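Local coordinates for protein secretion chaperonin CsaA (Picrophilus torridus, PDB 5ZDI), which probably binds tRNA through an OB-fold domain and is named as a protein-secretion chaperone, at residues K62-V67 against L82-I87. Sequence-based numbering, arbitrary orientation.
Sequences KIIAVV and LVLGAI
L82 and V66 face each other as an antiparallel hydrogen-bonded pair, gripped by two backbone bonds: V66 N reaches L82 O at 2.9 Å, and L82 N returns a longer bond to V66 O at 3.3 Å. L82 O also lies 3.0 Å from A65 CA, a CA-H...O contact. On the face of the sheet that carries V66 and L82 the two side chains meet at their roots, V66 CB 4.3 Å from L82 CB. V83 comes next, in a non-hydrogen-bonded pair with A65, where A65 CA and V83 CA are 4.3 Å apart. The small methyl of alanine suits this place, for A65 CB already lies 3.2 Å from L82 O. V83 CG1, anti to the backbone N (chi1 180°), reaches diagonally across to I63 CB, 4.1 Å away, and beta-branched residues are at home in such extended chain. L84 then gives its N-H to I64 O at 2.8 Å, close to straight at 162°. Leucine's forked end lets it span two residues, CD1 meeting I64 CG2 and CD2 meeting V66 CG2. Beside this bond a water sits between I64 N, whose N-H it accepts, and L84 O. Backbone bonds join L84 to L95 and A86 to K93 of strand 91-97. Strand 62-66 is thus flanked by strand 12-22 and strand 77-88 in the curled antiparallel sheet of the OB fold; I63 and V83 pack on I35 of strand 31-36, while I64 packs against L95 of the second subunit and L82 and L84, suitably apolar, against its F7.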
# COMPACT_ATOMS: atom_id res chain seq x y z
N LYS A 62 7.02 -10.17 2.68
CA LYS A 62 6.88 -8.78 3.16
C LYS A 62 5.54 -8.23 2.71
O LYS A 62 5.15 -8.34 1.52
CB LYS A 62 8.01 -7.87 2.67
CG LYS A 62 9.32 -8.29 3.23
CD LYS A 62 10.44 -7.44 2.67
CE LYS A 62 11.75 -8.01 3.20
NZ LYS A 62 12.86 -7.23 2.53
N ILE A 63 4.79 -7.77 3.67
CA ILE A 63 3.45 -7.25 3.42
C ILE A 63 3.39 -5.79 3.96
O ILE A 63 4.35 -5.29 4.57
CB ILE A 63 2.38 -8.14 4.10
CG1 ILE A 63 2.55 -8.35 5.60
CG2 ILE A 63 2.35 -9.51 3.45
CD1 ILE A 63 2.23 -7.14 6.43
N ILE A 64 2.24 -5.15 3.72
CA ILE A 64 1.98 -3.85 4.18
C ILE A 64 0.74 -3.83 5.01
O ILE A 64 -0.27 -4.40 4.64
CB ILE A 64 1.75 -2.95 2.89
CG1 ILE A 64 2.91 -3.07 1.90
CG2 ILE A 64 1.53 -1.49 3.21
CD1 ILE A 64 4.26 -2.61 2.44
N ALA A 65 0.78 -3.13 6.17
CA ALA A 65 -0.36 -3.11 7.07
C ALA A 65 -0.54 -1.79 7.79
O ALA A 65 0.43 -1.08 8.09
CB ALA A 65 -0.22 -4.23 8.09
N VAL A 66 -1.82 -1.53 8.13
CA VAL A 66 -2.18 -0.46 9.01
C VAL A 66 -1.95 -0.93 10.44
O VAL A 66 -2.55 -1.96 10.84
CB VAL A 66 -3.63 -0.04 8.85
CG1 VAL A 66 -3.85 1.07 9.93
CG2 VAL A 66 -3.88 0.48 7.46
N VAL A 67 -1.15 -0.19 11.23
CA VAL A 67 -0.78 -0.68 12.55
C VAL A 67 -1.35 0.07 13.76
O VAL A 67 -1.16 -0.37 14.89
CB VAL A 67 0.78 -0.76 12.72
CG1 VAL A 67 1.35 -1.71 11.66
CG2 VAL A 67 1.39 0.65 12.75
N LEU A 82 -4.36 -4.51 9.86
CA LEU A 82 -5.06 -4.76 8.59
C LEU A 82 -3.97 -4.89 7.53
O LEU A 82 -3.26 -3.89 7.25
CB LEU A 82 -5.96 -3.59 8.22
CG LEU A 82 -6.69 -3.66 6.85
CD1 LEU A 82 -7.67 -4.82 6.83
CD2 LEU A 82 -7.22 -2.32 6.44
N VAL A 83 -3.91 -6.05 6.92
CA VAL A 83 -2.99 -6.32 5.84
C VAL A 83 -3.62 -5.80 4.53
O VAL A 83 -4.79 -6.06 4.28
CB VAL A 83 -2.68 -7.78 5.73
CG1 VAL A 83 -1.70 -8.06 4.57
CG2 VAL A 83 -2.01 -8.22 7.00
N LEU A 84 -2.86 -5.04 3.73
CA LEU A 84 -3.45 -4.35 2.57
C LEU A 84 -3.34 -5.20 1.37
O LEU A 84 -2.23 -5.73 1.06
CB LEU A 84 -2.77 -3.02 2.30
CG LEU A 84 -2.98 -2.09 3.53
CD1 LEU A 84 -2.37 -0.76 3.14
CD2 LEU A 84 -4.42 -2.02 3.95
N GLY A 85 -4.43 -5.29 0.65
CA GLY A 85 -4.37 -5.95 -0.65
C GLY A 85 -5.38 -5.34 -1.59
O GLY A 85 -6.30 -4.73 -1.14
N ALA A 86 -5.17 -5.53 -2.89
CA ALA A 86 -6.06 -5.08 -3.93
C ALA A 86 -7.15 -6.12 -4.16
O ALA A 86 -6.90 -7.30 -4.21
CB ALA A 86 -5.29 -4.84 -5.18
N ILE A 87 -8.37 -5.64 -4.37
CA ILE A 87 -9.50 -6.55 -4.75
C ILE A 87 -9.54 -6.64 -6.24
O ILE A 87 -9.73 -5.64 -6.95
CB ILE A 87 -10.82 -5.92 -4.26
CG1 ILE A 87 -10.75 -5.71 -2.71
CG2 ILE A 87 -12.01 -6.78 -4.64
CD1 ILE A 87 -11.92 -4.97 -2.12
O HOH W 1 0.29 -6.42 2.07